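Local coordinates for protein copper-containing nitrite reductase (Bradyrhizobium sp. ORS 375, PDB 6THE) that probably reduces nitrite to nitric oxide, passing electrons from a type 1 to a type 2 copper in the trimeric two-domain core of a four-domain enzyme, at residues D9-P14 with L203-K207; L34-L38 with D79-H84; V117-F121 with F242-T246; S166-Q172 with P188-V192; V270-G274 with P299-Y305. All coordinates share one frame; numbering follows the deposited sequence.

Interaction 1: D9-P14 with L203-K207; sequences DISREP and LHPLK. With 9JE (pentane-1,5-diol), chain T.
Asp9 holds CG opposite its backbone N (chi1 -174°), which sends its carboxylate across to His204. The imidazole of His204, swung beside its own backbone N, arrives from the opposite direction. His204 NE2 donates to Asp9 OD2 over 3.2 Å. The hydrogen meets the syn lone pair of OD2. OD2 lies almost in the ring plane, and the carboxylate plane is turned only 17° from it. The bond is bent, with 137° at the hydrogen. The carboxylate would tend to favour a protonated imidazole. Asp9 OD1 touches Leu203 CD2 at 3.3 Å and takes a weak bond from the backbone N of Ser11. OD2 has the stronger bond; the weak one to OD1 may help to hold the group's rotation. Glu13 uses the ring in another way. Its CG stands over one face, 3.6 Å from the centroid of the His204 ring, as a CH-pi contact. Further along, Pro14 CD packs on His204 CB at 3.8 Å, and Pro14 CG meets Leu206 CD1 at the same distance. Leu200 of helix 199-203 and Phe157 of strand 155-164 also touch both Pro14 and Leu206. A pentane-1,5-diol lies beside the backbone here, its C03 3.3 Å from Pro205 O. The arm that begins the deposited core is laid across the two cupredoxin domains, pinned by a His-carboxylate hydrogen bond where the chain leads into strand 206-209.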
# COMPACT_ATOMS: atom_id res chain seq x y z
N ASP A 9 2.98 12.33 -30.50
CA ASP A 9 3.61 12.24 -29.19
C ASP A 9 2.64 12.70 -28.11
O ASP A 9 2.36 13.89 -27.98
CB ASP A 9 4.94 13.01 -29.16
CG ASP A 9 5.72 12.85 -27.87
OD1 ASP A 9 5.52 11.82 -27.19
OD2 ASP A 9 6.52 13.75 -27.55
N ILE A 10 2.13 11.73 -27.35
CA ILE A 10 1.13 11.96 -26.31
C ILE A 10 1.82 12.18 -24.97
O ILE A 10 1.19 12.63 -24.02
CB ILE A 10 0.11 10.80 -26.25
CG1 ILE A 10 0.79 9.43 -26.35
CG2 ILE A 10 -0.97 10.97 -27.31
CD1 ILE A 10 1.30 8.89 -25.03
N SER A 11 3.11 11.84 -24.91
CA SER A 11 3.87 11.89 -23.67
C SER A 11 4.02 13.33 -23.20
O SER A 11 4.43 14.20 -23.97
CB SER A 11 5.22 11.23 -23.84
OG SER A 11 5.07 9.89 -24.28
N ARG A 12 3.67 13.58 -21.93
CA ARG A 12 3.89 14.88 -21.32
C ARG A 12 5.29 14.93 -20.73
O ARG A 12 5.72 14.00 -20.05
CB ARG A 12 2.81 15.22 -20.29
CG ARG A 12 2.88 16.65 -19.79
CD ARG A 12 1.63 17.15 -19.08
NE ARG A 12 0.49 17.31 -19.96
CZ ARG A 12 0.22 18.39 -20.68
NH1 ARG A 12 -0.86 18.43 -21.45
NH2 ARG A 12 1.02 19.44 -20.64
N GLU A 13 6.00 16.03 -21.01
CA GLU A 13 7.36 16.25 -20.56
C GLU A 13 7.35 16.46 -19.04
O GLU A 13 6.46 17.12 -18.51
CB GLU A 13 7.97 17.45 -21.29
CG GLU A 13 8.08 17.24 -22.79
CD GLU A 13 8.51 18.45 -23.60
OE1 GLU A 13 8.22 19.59 -23.16
OE2 GLU A 13 9.14 18.26 -24.66
N PRO A 14 8.35 15.91 -18.31
CA PRO A 14 8.40 16.06 -16.85
C PRO A 14 8.72 17.49 -16.43
O PRO A 14 8.35 17.92 -15.34
CB PRO A 14 9.54 15.11 -16.43
CG PRO A 14 10.41 15.00 -17.66
CD PRO A 14 9.46 15.11 -18.84
N LEU A 203 12.35 9.24 -24.81
CA LEU A 203 11.69 10.44 -25.30
C LEU A 203 12.16 11.67 -24.53
O LEU A 203 12.89 12.49 -25.07
CB LEU A 203 10.17 10.26 -25.21
CG LEU A 203 9.46 9.83 -26.50
CD1 LEU A 203 9.96 8.48 -26.99
CD2 LEU A 203 7.95 9.79 -26.30
N HIS A 204 11.74 11.78 -23.26
CA HIS A 204 12.03 12.96 -22.46
C HIS A 204 12.75 12.56 -21.17
O HIS A 204 12.14 12.52 -20.11
CB HIS A 204 10.74 13.74 -22.15
CG HIS A 204 9.83 13.91 -23.32
ND1 HIS A 204 10.06 14.83 -24.32
CD2 HIS A 204 8.68 13.28 -23.65
CE1 HIS A 204 9.10 14.76 -25.22
NE2 HIS A 204 8.24 13.82 -24.83
N PRO A 205 14.08 12.27 -21.22
CA PRO A 205 14.83 11.92 -20.01
C PRO A 205 15.03 13.14 -19.11
O PRO A 205 15.36 14.23 -19.58
CB PRO A 205 16.17 11.41 -20.55
CG PRO A 205 16.33 12.08 -21.90
CD PRO A 205 14.92 12.25 -22.43
N LEU A 206 14.82 12.93 -17.80
CA LEU A 206 15.03 13.95 -16.79
C LEU A 206 16.51 14.29 -16.72
O LEU A 206 17.36 13.41 -16.87
CB LEU A 206 14.53 13.42 -15.44
CG LEU A 206 13.02 13.46 -15.20
CD1 LEU A 206 12.32 12.30 -15.89
CD2 LEU A 206 12.72 13.44 -13.71
N LYS A 207 16.82 15.57 -16.51
CA LYS A 207 18.21 16.03 -16.47
C LYS A 207 18.40 17.02 -15.32
O LYS A 207 17.65 17.98 -15.18
CB LYS A 207 18.64 16.59 -17.83
CG LYS A 207 18.99 15.54 -18.87
CD LYS A 207 19.57 16.10 -20.15
CE LYS A 207 19.92 15.02 -21.15
NZ LYS A 207 20.47 15.59 -22.41
C02 9JE T . 13.95 18.04 -20.63
C03 9JE T . 14.76 16.96 -21.31
C04 9JE T . 14.07 16.34 -22.50
C05 9JE T . 14.85 16.44 -23.79
C06 9JE T . 15.17 17.86 -24.21
O01 9JE T . 13.83 19.20 -21.44
O07 9JE T . 14.01 18.61 -24.53

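Interaction 2: L34-L38 with D79-H84; sequences LSVEL and DSAMIH. With CU (copper (II) ion), chain B; 9JE (pentane-1,5-diol), chain O.
Glu37 and His84 form the main polar link. His84 NE2 donates to Glu37 OE1 over 3.0 Å, with 146° at the hydrogen. OE1 is met on its anti side, and the carboxylate stands steeply to the imidazole, 80° between planes. The same oxygen takes the backbone N of Ala81 at 3.1 Å, approaching from above the carboxylate plane, and a weak bond from the backbone N of Met82. Three donors thus converge on OE1, while OE2 has a weak bond to Ala81 N. The chain of Glu37 is extended beyond CG (chi2 177°), which carries the carboxylate out from strand 28-43 to the loop 79-84. Metal binding uses the other ring nitrogen: His84 ND1 lies 2.3 Å from copper. With Cys125, His133 and Met138 it makes the type 1 copper site of a cupredoxin domain, and Glu37 is a second-shell residue that probably helps to fix the turn of the ring. An alanine at Glu37 would probably leave His84 NE2 and the Ala81 N-H without their acceptor and the imidazole less firmly oriented. Van der Waals contact is supplied by Ser35, whose OG touches His84 CD2 at 3.4 Å but is hydrogen-bonded to Asn76. A water joins the segments by accepting from Glu37 N and hydrogen bonding to Ser80 OG, which also bonds Asn76. Asp79 OD2 accepts from O07 of a pentane-1,5-diol at 2.7 Å.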
# COMPACT_ATOMS: atom_id res chain seq x y z
N LEU A 34 -9.22 21.07 -22.34
CA LEU A 34 -9.87 20.55 -23.53
C LEU A 34 -9.62 19.05 -23.62
O LEU A 34 -8.48 18.61 -23.65
CB LEU A 34 -9.33 21.29 -24.75
CG LEU A 34 -9.75 20.75 -26.12
CD1 LEU A 34 -11.22 21.03 -26.40
CD2 LEU A 34 -8.88 21.33 -27.23
N SER A 35 -10.72 18.28 -23.65
CA SER A 35 -10.64 16.83 -23.76
C SER A 35 -10.58 16.43 -25.24
O SER A 35 -11.49 16.72 -26.01
CB SER A 35 -11.80 16.17 -23.05
OG SER A 35 -13.04 16.62 -23.57
N VAL A 36 -9.47 15.76 -25.61
CA VAL A 36 -9.21 15.38 -26.99
C VAL A 36 -8.95 13.88 -27.04
O VAL A 36 -8.24 13.33 -26.20
CB VAL A 36 -8.03 16.17 -27.59
CG1 VAL A 36 -7.96 16.01 -29.10
CG2 VAL A 36 -8.07 17.64 -27.22
N GLU A 37 -9.55 13.22 -28.04
CA GLU A 37 -9.27 11.83 -28.36
C GLU A 37 -8.42 11.79 -29.63
O GLU A 37 -8.84 12.29 -30.67
CB GLU A 37 -10.56 11.05 -28.56
CG GLU A 37 -11.54 11.15 -27.40
CD GLU A 37 -12.86 10.43 -27.61
OE1 GLU A 37 -13.83 10.77 -26.91
OE2 GLU A 37 -12.92 9.54 -28.48
N LEU A 38 -7.23 11.19 -29.53
CA LEU A 38 -6.31 11.15 -30.65
C LEU A 38 -5.47 9.87 -30.61
O LEU A 38 -5.28 9.28 -29.55
CB LEU A 38 -5.43 12.41 -30.65
CG LEU A 38 -4.40 12.53 -29.53
CD1 LEU A 38 -3.02 12.12 -30.04
CD2 LEU A 38 -4.35 13.95 -28.99
N ASP A 79 -14.88 16.33 -32.44
CA ASP A 79 -14.63 15.04 -33.07
C ASP A 79 -14.55 13.94 -32.02
O ASP A 79 -14.29 12.78 -32.36
CB ASP A 79 -13.40 15.09 -33.99
CG ASP A 79 -12.13 15.53 -33.29
OD1 ASP A 79 -12.15 16.58 -32.62
OD2 ASP A 79 -11.11 14.82 -33.43
N SER A 80 -14.79 14.29 -30.75
CA SER A 80 -14.78 13.34 -29.66
C SER A 80 -16.00 12.42 -29.76
O SER A 80 -17.05 12.82 -30.27
CB SER A 80 -14.73 14.03 -28.32
OG SER A 80 -13.49 14.69 -28.14
N ALA A 81 -15.84 11.18 -29.27
CA ALA A 81 -16.88 10.17 -29.37
C ALA A 81 -17.46 9.86 -27.99
O ALA A 81 -18.40 9.07 -27.88
CB ALA A 81 -16.31 8.93 -30.02
N MET A 82 -16.91 10.50 -26.95
CA MET A 82 -17.29 10.21 -25.58
C MET A 82 -17.60 11.50 -24.83
O MET A 82 -17.09 12.57 -25.17
CB MET A 82 -16.17 9.46 -24.84
CG MET A 82 -15.85 8.09 -25.43
SD MET A 82 -17.22 6.91 -25.32
CE MET A 82 -17.26 6.59 -23.56
N ILE A 83 -18.44 11.38 -23.79
CA ILE A 83 -18.68 12.44 -22.82
C ILE A 83 -17.49 12.47 -21.87
O ILE A 83 -16.98 11.43 -21.47
CB ILE A 83 -20.01 12.20 -22.07
CG1 ILE A 83 -21.19 12.02 -23.03
CG2 ILE A 83 -20.27 13.30 -21.06
CD1 ILE A 83 -22.38 11.32 -22.43
N HIS A 84 -17.03 13.69 -21.54
CA HIS A 84 -15.88 13.86 -20.67
C HIS A 84 -16.20 14.81 -19.52
O HIS A 84 -17.02 15.72 -19.66
CB HIS A 84 -14.65 14.30 -21.48
CG HIS A 84 -14.21 13.31 -22.50
ND1 HIS A 84 -13.89 12.00 -22.18
CD2 HIS A 84 -14.03 13.42 -23.83
CE1 HIS A 84 -13.53 11.35 -23.27
NE2 HIS A 84 -13.61 12.20 -24.30
CU CU B . -13.44 11.06 -20.15
C02 9JE O . -9.85 20.81 -31.43
C03 9JE O . -10.00 19.40 -31.95
C04 9JE O . -8.68 18.71 -32.22
C05 9JE O . -8.84 17.32 -32.78
C06 9JE O . -8.59 17.23 -34.27
O01 9JE O . -11.10 21.43 -31.23
O07 9JE O . -9.07 16.01 -34.80
O HOH W 1 -11.34 14.33 -29.85

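Interaction 3: V117-F121 with F242-T246; sequences VPGLF and FGGLT
Leu245 reaches over the backbone of Gly119. Its CB lies 3.7 Å from Gly119 N and also faces Pro118, whose CB is 4.0 Å from Leu245 CB. The next atom, CG, is 3.8 Å from Gly119 CA. With CG beside the backbone N (chi1 -78°) the chain runs on along the glycine, and Leu245 CD1 ends 3.7 Å from the CA of Gly119. Ile265 of strand 263-269 also touches this side chain. The Pro118 ring closes the neighbouring part of the contact: its CG meets the carbonyl O of Leu245 and the OG1 of Thr246, and the ring stands at about a right angle to the threonine side chain. The backbones add two hydrogen bonds. Leu120 N donates to Gly243 O at 2.7 Å, and a weak, long bond runs from Leu245 N to Pro118 O at 3.5 Å. Together they bracket Gly119 and Gly244 as a non-hydrogen-bonded antiparallel pair. Glycine suits Gly119 in the bridge and Gly243 beside it. A CB on Gly119 would run into the carbonyl O of Gly243, and the backbone angles of Gly119 by themselves exclude most other residues. Gly243 has positive phi, and a CB there would point at Leu120 O. The carbonyl of Phe242 bonds Gln254 of a second subunit, and Val117 and Thr246 also pack on that subunit. This is a single antiparallel bridge between the two cupredoxin domains: the start of strand 119-124 meets the loop between strands 236-241 and 250-253, beside the subunit interface of the trimer.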
# COMPACT_ATOMS: atom_id res chain seq x y z
N VAL A 117 -7.56 23.17 1.09
CA VAL A 117 -6.56 22.27 1.64
C VAL A 117 -5.30 22.32 0.79
O VAL A 117 -5.37 22.14 -0.43
CB VAL A 117 -7.11 20.83 1.77
CG1 VAL A 117 -6.04 19.85 2.23
CG2 VAL A 117 -8.32 20.76 2.69
N PRO A 118 -4.11 22.58 1.39
CA PRO A 118 -2.85 22.53 0.66
C PRO A 118 -2.42 21.09 0.38
O PRO A 118 -2.73 20.18 1.15
CB PRO A 118 -1.85 23.19 1.63
CG PRO A 118 -2.44 22.95 3.00
CD PRO A 118 -3.94 22.95 2.81
N GLY A 119 -1.71 20.90 -0.74
CA GLY A 119 -1.19 19.60 -1.11
C GLY A 119 -1.29 19.34 -2.61
O GLY A 119 -1.84 20.15 -3.36
N LEU A 120 -0.75 18.19 -3.03
CA LEU A 120 -0.78 17.74 -4.41
C LEU A 120 -1.96 16.78 -4.58
O LEU A 120 -2.02 15.74 -3.92
CB LEU A 120 0.56 17.06 -4.73
CG LEU A 120 0.75 16.57 -6.16
CD1 LEU A 120 0.72 17.72 -7.15
CD2 LEU A 120 2.06 15.80 -6.29
N PHE A 121 -2.89 17.15 -5.46
CA PHE A 121 -4.13 16.40 -5.65
C PHE A 121 -4.22 15.89 -7.08
O PHE A 121 -3.78 16.56 -8.01
CB PHE A 121 -5.33 17.28 -5.29
CG PHE A 121 -5.39 17.72 -3.85
CD1 PHE A 121 -5.96 16.91 -2.88
CD2 PHE A 121 -4.88 18.95 -3.47
CE1 PHE A 121 -6.02 17.31 -1.56
CE2 PHE A 121 -4.94 19.36 -2.14
CZ PHE A 121 -5.51 18.54 -1.19
N PHE A 242 0.99 10.88 0.61
CA PHE A 242 -0.31 11.03 -0.03
C PHE A 242 -0.44 12.42 -0.64
O PHE A 242 -1.53 12.82 -1.06
CB PHE A 242 -1.45 10.68 0.93
CG PHE A 242 -1.38 9.29 1.52
CD1 PHE A 242 -1.45 8.16 0.71
CD2 PHE A 242 -1.25 9.11 2.89
CE1 PHE A 242 -1.38 6.89 1.26
CE2 PHE A 242 -1.19 7.83 3.44
CZ PHE A 242 -1.26 6.73 2.62
N GLY A 243 0.68 13.15 -0.70
CA GLY A 243 0.74 14.48 -1.29
C GLY A 243 0.00 15.52 -0.46
O GLY A 243 -0.69 16.37 -1.01
N GLY A 244 0.16 15.44 0.86
CA GLY A 244 -0.44 16.40 1.78
C GLY A 244 0.59 17.41 2.28
O GLY A 244 1.67 17.03 2.72
N LEU A 245 0.24 18.70 2.19
CA LEU A 245 1.13 19.77 2.59
C LEU A 245 0.58 20.48 3.82
O LEU A 245 0.57 21.71 3.88
CB LEU A 245 1.30 20.75 1.42
CG LEU A 245 2.25 20.31 0.31
CD1 LEU A 245 2.16 21.24 -0.89
CD2 LEU A 245 3.69 20.25 0.81
N THR A 246 0.14 19.69 4.81
CA THR A 246 -0.34 20.23 6.07
C THR A 246 0.50 19.67 7.22
O THR A 246 1.04 20.42 8.03
CB THR A 246 -1.85 19.99 6.25
OG1 THR A 246 -2.49 20.18 4.99
CG2 THR A 246 -2.47 20.89 7.29

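Interaction 4: S166-Q172 with P188-V192; sequences SDIPYGQ and PEYFV
Glu189 and Tyr190 carry the close part of this contact, on Tyr170 and Ser166. Tyr170 N donates to Glu189 OE1 over 3.0 Å, reaching the oxygen from above the carboxylate plane. The glutamate folds back at chi2 (-74°), which brings OE1 to the backbone N of Tyr170, and OE2 makes a salt bridge to Lys182. Tyr170 lays CD2 over one face of the Tyr190 ring. The two rings meet obliquely, centroids 5.0 Å apart and planes at 49°. Ser166 OG sits at the edge of the Tyr190 ring, 3.4 Å from its CE1, and donates to Ile168 O within its own loop. Ser166 and Tyr190 are buried, whereas Tyr170 is exposed although it packs closely on Tyr190. The outer side is held by water. One molecule accepts from Tyr190 OH at 2.6 Å and donates to Pro169 O at 2.8 Å and to Gln172 O at 2.7 Å. It lies in the plane of the tyrosine and fastens the phenol to both ends of the type II turn 169-172. Pro169, Gly171 and Gln172 in this turn are exposed and share little surface with the other segment. Glu189 and Tyr190 together face Ile164 in a classic beta bulge, where strand 190-193 begins as the outermost strand next to 155-164. Ser166 and Ile168 pack on Ala176 of strand 174-176, which belongs to the sheet of strands 28-43 and 46-53.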
# COMPACT_ATOMS: atom_id res chain seq x y z
N SER A 166 -4.51 -2.69 -23.36
CA SER A 166 -4.60 -2.95 -24.79
C SER A 166 -5.14 -4.36 -25.03
O SER A 166 -4.87 -5.28 -24.25
CB SER A 166 -3.27 -2.74 -25.47
OG SER A 166 -2.26 -3.54 -24.86
N ASP A 167 -5.90 -4.52 -26.12
CA ASP A 167 -6.47 -5.80 -26.50
C ASP A 167 -5.37 -6.73 -26.98
O ASP A 167 -5.35 -7.91 -26.62
CB ASP A 167 -7.60 -5.62 -27.53
CG ASP A 167 -7.19 -4.93 -28.81
OD1 ASP A 167 -6.19 -4.18 -28.79
OD2 ASP A 167 -7.88 -5.13 -29.83
N ILE A 168 -4.45 -6.19 -27.80
CA ILE A 168 -3.31 -6.93 -28.30
C ILE A 168 -2.27 -7.06 -27.19
O ILE A 168 -2.15 -6.17 -26.35
CB ILE A 168 -2.73 -6.26 -29.57
CG1 ILE A 168 -2.55 -4.74 -29.40
CG2 ILE A 168 -3.58 -6.60 -30.79
CD1 ILE A 168 -1.76 -4.08 -30.51
N PRO A 169 -1.51 -8.18 -27.14
CA PRO A 169 -0.50 -8.38 -26.10
C PRO A 169 0.68 -7.42 -26.22
O PRO A 169 0.88 -6.80 -27.27
CB PRO A 169 0.00 -9.82 -26.34
CG PRO A 169 -1.05 -10.46 -27.22
CD PRO A 169 -1.59 -9.32 -28.06
N TYR A 170 1.44 -7.29 -25.13
CA TYR A 170 2.67 -6.51 -25.10
C TYR A 170 3.66 -7.09 -26.11
O TYR A 170 3.90 -8.30 -26.12
CB TYR A 170 3.26 -6.52 -23.69
CG TYR A 170 4.60 -5.84 -23.54
CD1 TYR A 170 5.78 -6.53 -23.75
CD2 TYR A 170 4.69 -4.50 -23.18
CE1 TYR A 170 7.02 -5.91 -23.61
CE2 TYR A 170 5.91 -3.87 -23.04
CZ TYR A 170 7.08 -4.58 -23.26
OH TYR A 170 8.29 -3.96 -23.12
N GLY A 171 4.21 -6.22 -26.96
CA GLY A 171 5.19 -6.61 -27.96
C GLY A 171 4.62 -6.59 -29.37
O GLY A 171 5.36 -6.46 -30.34
N GLN A 172 3.29 -6.73 -29.47
CA GLN A 172 2.60 -6.71 -30.75
C GLN A 172 2.47 -5.27 -31.23
O GLN A 172 2.01 -4.39 -30.50
CB GLN A 172 1.22 -7.37 -30.62
CG GLN A 172 0.37 -7.29 -31.88
CD GLN A 172 0.72 -8.35 -32.89
OE1 GLN A 172 0.34 -9.51 -32.76
NE2 GLN A 172 1.45 -7.95 -33.93
N PRO A 188 -3.19 -5.13 -16.78
CA PRO A 188 -2.71 -4.26 -17.86
C PRO A 188 -1.53 -4.88 -18.61
O PRO A 188 -0.73 -5.61 -18.03
CB PRO A 188 -2.30 -2.98 -17.14
CG PRO A 188 -1.93 -3.43 -15.74
CD PRO A 188 -2.77 -4.66 -15.45
N GLU A 189 -1.45 -4.58 -19.91
CA GLU A 189 -0.37 -5.06 -20.76
C GLU A 189 0.84 -4.14 -20.61
O GLU A 189 1.98 -4.59 -20.73
CB GLU A 189 -0.83 -5.13 -22.22
CG GLU A 189 -1.86 -6.21 -22.49
CD GLU A 189 -1.33 -7.64 -22.51
OE1 GLU A 189 -0.11 -7.83 -22.63
OE2 GLU A 189 -2.16 -8.57 -22.40
N TYR A 190 0.57 -2.86 -20.33
CA TYR A 190 1.60 -1.84 -20.25
C TYR A 190 1.46 -1.04 -18.96
O TYR A 190 0.35 -0.67 -18.57
CB TYR A 190 1.51 -0.89 -21.45
CG TYR A 190 1.77 -1.50 -22.80
CD1 TYR A 190 0.76 -2.14 -23.50
CD2 TYR A 190 3.03 -1.43 -23.38
CE1 TYR A 190 1.00 -2.71 -24.75
CE2 TYR A 190 3.28 -1.99 -24.63
CZ TYR A 190 2.26 -2.63 -25.31
OH TYR A 190 2.50 -3.19 -26.53
N PHE A 191 2.59 -0.80 -18.30
CA PHE A 191 2.71 0.19 -17.24
C PHE A 191 3.56 1.34 -17.77
O PHE A 191 4.65 1.12 -18.28
CB PHE A 191 3.33 -0.42 -15.98
CG PHE A 191 2.41 -1.28 -15.16
CD1 PHE A 191 1.62 -0.74 -14.16
CD2 PHE A 191 2.33 -2.65 -15.38
CE1 PHE A 191 0.78 -1.53 -13.40
CE2 PHE A 191 1.49 -3.45 -14.62
CZ PHE A 191 0.72 -2.89 -13.63
N VAL A 192 3.05 2.57 -17.64
CA VAL A 192 3.65 3.71 -18.32
C VAL A 192 3.83 4.88 -17.35
O VAL A 192 2.99 5.11 -16.48
CB VAL A 192 2.84 4.13 -19.57
CG1 VAL A 192 2.97 3.11 -20.70
CG2 VAL A 192 1.38 4.39 -19.25
O HOH W 2 0.66 -4.12 -28.19

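Interaction 5: V270-G274 with P299-Y305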
# COMPACT_ATOMS: atom_id res chain seq x y z
N VAL A 270 20.97 15.65 -5.20
CA VAL A 270 21.81 14.81 -6.03
C VAL A 270 23.27 15.19 -5.80
O VAL A 270 23.64 16.36 -5.92
CB VAL A 270 21.42 14.89 -7.52
CG1 VAL A 270 22.21 13.90 -8.36
CG2 VAL A 270 19.93 14.69 -7.73
N GLU A 271 24.10 14.19 -5.46
CA GLU A 271 25.45 14.43 -4.98
C GLU A 271 26.47 13.82 -5.94
O GLU A 271 27.62 14.27 -5.97
CB GLU A 271 25.62 13.84 -3.58
CG GLU A 271 24.68 14.44 -2.54
CD GLU A 271 25.07 15.79 -1.96
OE1 GLU A 271 25.90 16.49 -2.58
OE2 GLU A 271 24.56 16.13 -0.88
N VAL A 272 26.05 12.80 -6.70
CA VAL A 272 26.96 12.02 -7.51
C VAL A 272 26.47 12.01 -8.96
O VAL A 272 25.28 11.81 -9.21
CB VAL A 272 27.12 10.59 -6.95
CG1 VAL A 272 27.81 9.64 -7.92
CG2 VAL A 272 27.84 10.59 -5.60
N PRO A 273 27.36 12.24 -9.96
CA PRO A 273 26.98 12.20 -11.37
C PRO A 273 26.73 10.77 -11.86
O PRO A 273 27.28 9.82 -11.32
CB PRO A 273 28.20 12.79 -12.09
CG PRO A 273 29.36 12.47 -11.17
CD PRO A 273 28.79 12.57 -9.77
N GLY A 274 25.90 10.65 -12.90
CA GLY A 274 25.59 9.37 -13.51
C GLY A 274 24.13 9.25 -13.92
O GLY A 274 23.43 10.26 -14.05
N PRO A 299 31.00 16.98 -12.02
CA PRO A 299 32.22 16.34 -11.51
C PRO A 299 31.92 15.22 -10.51
O PRO A 299 30.87 15.22 -9.88
CB PRO A 299 32.96 17.49 -10.82
CG PRO A 299 31.85 18.42 -10.35
CD PRO A 299 30.76 18.30 -11.40
N GLU A 300 32.87 14.29 -10.39
CA GLU A 300 32.73 13.13 -9.52
C GLU A 300 32.94 13.55 -8.07
O GLU A 300 33.73 14.45 -7.78
CB GLU A 300 33.72 12.04 -9.93
CG GLU A 300 33.41 11.42 -11.28
CD GLU A 300 34.48 10.50 -11.85
OE1 GLU A 300 34.12 9.59 -12.62
OE2 GLU A 300 35.67 10.71 -11.53
N ASN A 301 32.21 12.89 -7.16
CA ASN A 301 32.28 13.15 -5.73
C ASN A 301 32.76 11.89 -5.02
O ASN A 301 31.94 11.06 -4.61
CB ASN A 301 30.95 13.68 -5.19
CG ASN A 301 31.05 14.32 -3.82
OD1 ASN A 301 32.08 14.23 -3.15
ND2 ASN A 301 29.99 14.98 -3.40
N PRO A 302 34.09 11.70 -4.85
CA PRO A 302 34.64 10.46 -4.30
C PRO A 302 34.31 10.20 -2.83
O PRO A 302 34.44 9.07 -2.36
CB PRO A 302 36.16 10.62 -4.46
CG PRO A 302 36.32 11.76 -5.45
CD PRO A 302 35.14 12.67 -5.20
N ASP A 303 33.90 11.25 -2.12
CA ASP A 303 33.61 11.17 -0.70
C ASP A 303 32.25 10.50 -0.47
O ASP A 303 32.03 9.91 0.58
CB ASP A 303 33.71 12.54 -0.02
CG ASP A 303 35.14 13.00 0.21
OD1 ASP A 303 35.94 12.94 -0.74
OD2 ASP A 303 35.44 13.42 1.35
N ILE A 304 31.36 10.62 -1.46
CA ILE A 304 30.03 10.05 -1.37
C ILE A 304 30.01 8.70 -2.07
O ILE A 304 29.47 7.73 -1.54
CB ILE A 304 28.96 11.02 -1.93
CG1 ILE A 304 29.07 12.43 -1.32
CG2 ILE A 304 27.56 10.45 -1.79
CD1 ILE A 304 28.93 12.48 0.19
N TYR A 305 30.59 8.64 -3.28
CA TYR A 305 30.69 7.41 -4.05
C TYR A 305 31.96 7.43 -4.91
O TYR A 305 32.24 8.42 -5.58
CB TYR A 305 29.44 7.19 -4.90
CG TYR A 305 29.59 6.17 -6.00
CD1 TYR A 305 29.69 4.82 -5.72
CD2 TYR A 305 29.61 6.56 -7.33
CE1 TYR A 305 29.83 3.88 -6.73
CE2 TYR A 305 29.74 5.64 -8.36
CZ TYR A 305 29.85 4.29 -8.05
OH TYR A 305 29.98 3.37 -9.05
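Asn301, whose CB lies 3.5 Å from Glu271 O, has a carbonyl oxygen gripped by two N-H groups. Asn301 O accepts from Ile304 N at 3.2 Å and from Tyr305 N at 3.1 Å. The two bonds curl 301-305 into a compact turn and set Ile304 and Tyr305 against Val272. Val272 CG2 meets both Ile304 CG2 and Tyr305 CB at 3.8 Å, the valine and isoleucine side chains running antiparallel alongside each other. Val272 CG1, held opposite the backbone N (chi1 167°), touches Tyr305 CD2 at 3.6 Å, where valine and tyrosine cross at about a right angle. Pro273 packs on the start of the tail. Its CD lies 3.4 Å from Pro299 O, and its CG is 3.8 Å from Glu300 CA. An alanine in place of Pro273 would probably open a gap beside Pro299 and Glu300 and leave the backbone before Gly274 freer to turn. A third subunit extends the contact: its Ile92 packs on Glu271 and Val272, its Leu116 on Ile304 and its Ala93 on Tyr305. Ile304 also makes backbone hydrogen bonds to that subunit. Within the chain, Val272 O is bonded to Tyr276 OH. The two segments meet by apolar and van der Waals contact, while the polar bonds lie within the tail turn, to Tyr276, or to the neighbouring subunit. This is consistent with a C-terminal tail that sits by shape on its own domain and is held by hydrogen bonds to the third subunit.

Interactions 1 and 2 touch: Ile10 CG2 packs on Leu38 CD1 at 3.6 Å, tying the N-terminal arm to the strand that carries Glu37. Their centres are 23 Å apart. Interaction 2 holds a ligand of the type 1 copper. Interaction 3 belongs to the interface of domains and subunits, about 30 Å from interaction 2 between centres, and its strand 119-124 leads to His124 of the second copper site and Cys125 of the first. Interactions 1 and 3 alternate along the chain and lie on opposite sides of its centre. Interaction 4 is nested within both loops. Interaction 5 is remote, its centre about 47 Å from that of interaction 2.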